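Long-range contact in probable ss-1,3-N-acetylglucosaminyltransferase (Staphylococcus aureus subsp. aureus N315, PDB 6H21), which is a probable glycosyltransferase of family 2 with a GT-A-type domain, holding manganese ions and uridine-diphosphate-N-acetylglucosamine in this structure: residues R37-V42 and L109-L114. Sequence-based numbering, arbitrary orientation.
Sequences RTISSV and LDSDDL. With MN (manganese (II) ion), chain Y; MN (manganese (II) ion), chain Z; UD1 (uridine-diphosphate-N-acetylglucosamine), chain X.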
loop_
_atom_site.group_PDB
_atom_site.type_symbol
_atom_site.label_atom_id
_atom_site.label_comp_id
_atom_site.label_asym_id
_atom_site.label_seq_id
_atom_site.Cartn_x
_atom_site.Cartn_y
_atom_site.Cartn_z
ATOM N N ARG C 37 24.037 -40.309 -26.331
ATOM C CA ARG C 37 24.991 -39.556 -25.548
ATOM C C ARG C 37 24.756 -39.746 -24.045
ATOM O O ARG C 37 25.707 -39.916 -23.300
ATOM C CB ARG C 37 24.901 -38.068 -25.883
ATOM C CG ARG C 37 26.021 -37.249 -25.264
ATOM C CD ARG C 37 25.982 -35.811 -25.727
ATOM N NE ARG C 37 24.812 -35.084 -25.256
ATOM C CZ ARG C 37 24.748 -33.760 -25.177
ATOM N NH1 ARG C 37 25.806 -33.026 -25.482
ATOM N NH2 ARG C 37 23.632 -33.173 -24.783
ATOM N N THR C 38 23.491 -39.677 -23.619
ATOM C CA THR C 38 23.117 -39.797 -22.205
ATOM C C THR C 38 23.393 -41.230 -21.734
ATOM O O THR C 38 23.946 -41.432 -20.660
ATOM C CB THR C 38 21.652 -39.403 -21.966
ATOM O OG1 THR C 38 21.503 -38.001 -22.215
ATOM C CG2 THR C 38 21.180 -39.726 -20.568
ATOM N N ILE C 39 23.006 -42.218 -22.550
ATOM C CA ILE C 39 23.201 -43.610 -22.178
ATOM C C ILE C 39 24.703 -43.880 -22.032
ATOM O O ILE C 39 25.120 -44.536 -21.077
ATOM C CB ILE C 39 22.518 -44.570 -23.170
ATOM C CG1 ILE C 39 20.998 -44.465 -23.066
ATOM C CG2 ILE C 39 22.989 -46.003 -22.949
ATOM C CD1 ILE C 39 20.256 -45.235 -24.130
ATOM N N SER C 40 25.497 -43.391 -22.994
ATOM C CA SER C 40 26.952 -43.572 -22.980
ATOM C C SER C 40 27.558 -42.995 -21.690
ATOM O O SER C 40 28.502 -43.568 -21.130
ATOM C CB SER C 40 27.580 -42.963 -24.205
ATOM O OG SER C 40 27.094 -43.579 -25.399
ATOM N N SER C 41 27.019 -41.863 -21.216
ATOM C CA SER C 41 27.513 -41.241 -19.985
ATOM C C SER C 41 27.250 -42.154 -18.779
ATOM O O SER C 41 28.015 -42.121 -17.825
ATOM C CB SER C 41 26.962 -39.836 -19.781
ATOM O OG SER C 41 25.699 -39.836 -19.128
ATOM N N VAL C 42 26.185 -42.960 -18.827
ATOM C CA VAL C 42 25.891 -43.901 -17.735
ATOM C C VAL C 42 26.739 -45.173 -17.864
ATOM O O VAL C 42 27.184 -45.735 -16.855
ATOM C CB VAL C 42 24.403 -44.272 -17.654
ATOM C CG1 VAL C 42 24.143 -45.261 -16.522
ATOM C CG2 VAL C 42 23.540 -43.040 -17.495
ATOM N N LEU C 109 18.028 -39.960 -13.386
ATOM C CA LEU C 109 18.683 -39.297 -14.493
ATOM C C LEU C 109 17.623 -38.972 -15.544
ATOM O O LEU C 109 16.905 -39.846 -15.969
ATOM C CB LEU C 109 19.759 -40.226 -15.057
ATOM C CG LEU C 109 20.391 -39.797 -16.376
ATOM C CD1 LEU C 109 21.157 -38.484 -16.231
ATOM C CD2 LEU C 109 21.294 -40.893 -16.904
ATOM N N ASP C 110 17.554 -37.705 -15.957
ATOM C CA ASP C 110 16.694 -37.325 -17.073
ATOM C C ASP C 110 17.422 -37.678 -18.379
ATOM O O ASP C 110 18.668 -37.639 -18.443
ATOM C CB ASP C 110 16.252 -35.863 -16.954
ATOM C CG ASP C 110 15.307 -35.608 -15.789
ATOM O OD1 ASP C 110 14.775 -36.596 -15.215
ATOM O OD2 ASP C 110 15.092 -34.422 -15.466
ATOM N N SER C 111 16.622 -38.020 -19.398
ATOM C CA SER C 111 17.057 -38.600 -20.663
ATOM C C SER C 111 17.863 -37.611 -21.520
ATOM O O SER C 111 18.456 -38.012 -22.513
ATOM C CB SER C 111 15.869 -39.108 -21.440
ATOM O OG SER C 111 14.930 -38.067 -21.628
ATOM N N ASP C 112 17.877 -36.331 -21.148
ATOM C CA ASP C 112 18.600 -35.316 -21.908
ATOM C C ASP C 112 19.889 -34.867 -21.187
ATOM O O ASP C 112 20.635 -34.068 -21.735
ATOM C CB ASP C 112 17.690 -34.115 -22.216
ATOM C CG ASP C 112 17.084 -33.449 -20.989
ATOM O OD1 ASP C 112 17.216 -34.009 -19.878
ATOM O OD2 ASP C 112 16.477 -32.360 -21.140
ATOM N N ASP C 113 20.159 -35.361 -19.972
ATOM C CA ASP C 113 21.304 -34.853 -19.137
ATOM C C ASP C 113 22.488 -35.837 -19.217
ATOM O O ASP C 113 22.410 -36.841 -19.918
ATOM C CB ASP C 113 20.853 -34.597 -17.695
ATOM C CG ASP C 113 19.769 -33.529 -17.550
ATOM O OD1 ASP C 113 19.709 -32.631 -18.408
ATOM O OD2 ASP C 113 18.981 -33.627 -16.575
ATOM N N LEU C 114 23.597 -35.521 -18.540
ATOM C CA LEU C 114 24.856 -36.290 -18.629
ATOM C C LEU C 114 25.421 -36.509 -17.220
ATOM O O LEU C 114 25.448 -35.577 -16.416
ATOM C CB LEU C 114 25.877 -35.517 -19.466
ATOM C CG LEU C 114 25.447 -35.130 -20.877
ATOM C CD1 LEU C 114 26.453 -34.163 -21.503
ATOM C CD2 LEU C 114 25.287 -36.374 -21.735
HETATM MN MN MN Y . 16.066 -32.244 -18.953
HETATM MN MN MN Z . 15.395 -30.994 -22.791
HETATM C "C1'" UD1 X . 12.472 -30.217 -15.709
HETATM C "C2'" UD1 X . 13.244 -29.893 -14.427
HETATM C "C3'" UD1 X . 13.940 -31.151 -13.908
HETATM C "C4'" UD1 X . 12.914 -32.269 -13.737
HETATM C "C5'" UD1 X . 12.056 -32.457 -14.991
HETATM C "C6'" UD1 X . 10.943 -33.490 -14.781
HETATM C "C7'" UD1 X . 14.110 -27.591 -14.226
HETATM C "C8'" UD1 X . 15.245 -26.665 -14.571
HETATM N "N2'" UD1 X . 14.225 -28.843 -14.674
HETATM O "O1'" UD1 X . 13.418 -30.682 -16.676
HETATM O "O3'" UD1 X . 14.596 -30.870 -12.661
HETATM O "O4'" UD1 X . 13.608 -33.485 -13.453
HETATM O "O5'" UD1 X . 11.482 -31.211 -15.435
HETATM O "O6'" UD1 X . 10.148 -33.201 -13.635
HETATM O "O7'" UD1 X . 13.151 -27.219 -13.570
HETATM N N1 UD1 X . 9.395 -37.571 -19.854
HETATM C C2 UD1 X . 8.514 -38.653 -19.676
HETATM N N3 UD1 X . 7.298 -38.648 -20.209
HETATM C C4 UD1 X . 6.877 -37.619 -20.935
HETATM C C5 UD1 X . 7.717 -36.524 -21.138
HETATM C C6 UD1 X . 8.995 -36.506 -20.574
HETATM O O2 UD1 X . 8.845 -39.640 -19.007
HETATM O O4 UD1 X . 5.726 -37.682 -21.423
HETATM C C1B UD1 X . 10.708 -37.660 -19.214
HETATM C C2B UD1 X . 11.863 -37.218 -20.095
HETATM O "O2'" UD1 X . 12.224 -38.241 -21.016
HETATM C C3B UD1 X . 12.933 -36.919 -19.057
HETATM C C4B UD1 X . 12.138 -36.449 -17.840
HETATM O O4B UD1 X . 10.770 -36.832 -18.053
HETATM O O3B UD1 X . 13.666 -38.107 -18.729
HETATM C C5B UD1 X . 12.187 -34.944 -17.653
HETATM O O5B UD1 X . 11.962 -34.322 -18.911
HETATM P PA UD1 X . 12.883 -33.128 -19.445
HETATM O O1A UD1 X . 12.341 -32.778 -20.793
HETATM O O2A UD1 X . 14.371 -33.399 -19.233
HETATM O O3A UD1 X . 12.437 -31.993 -18.434
HETATM P PB UD1 X . 13.206 -30.607 -18.252
HETATM O O1B UD1 X . 12.246 -29.509 -18.590
HETATM O O2B UD1 X . 14.577 -30.604 -18.913
HETATM O O HOH W 1 20.860 -34.100 -24.347
HETATM O O HOH W 2 16.426 -32.588 -16.753
HETATM O O HOH W 3 17.802 -30.953 -18.827
#
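Thr-38, on helix 35-43, meets the loop that follows strand 105-108 on the side away from the manganese ions, and its hydroxyl lies between two backbone carbonyls of that loop. Thr-38 OG1 is 2.7 Å from Asp-113 O and 3.1 Å from Ser-111 O; its single proton can serve one or the other. A chi1 of -67° sets OG1 there, beside the backbone N, and leaves the methyl anti to that N. Thr-38 CG2 lies against Asp-113 O (3.2 Å) and reaches on to Leu-109 CD2 (3.8 Å), and Met-26 of the neighbouring strand adds to this buried, closely packed part. Further along the helix, Ser-41 OG donates back to Thr-38 O and accepts from Leu-115 N, tying the helix to strand 114-115.

The Arg-37 side is looser and more exposed. The Arg-37 side chain crosses that of Leu-114 at about a right angle, with Arg-37 CG 3.7 Å from Leu-114 CD2 and Leu-114 CD1 over one face of the guanidinium. A water in the guanidinium plane links NH2 to Asp-112 O, and NH1 forms a salt bridge with Glu-142.

On the far side of the loop, a type I turn from Asp-110 to Asp-113 presents Asp-112, which grips one manganese with both carboxylate oxygens and bridges to the second through OD2, and Asp-110, which accepts from O4' of uridine-diphosphate-N-acetylglucosamine. Helix 35-43 thus backs a metal-binding loop consistent with the DxD motif of GT-A glycosyltransferases.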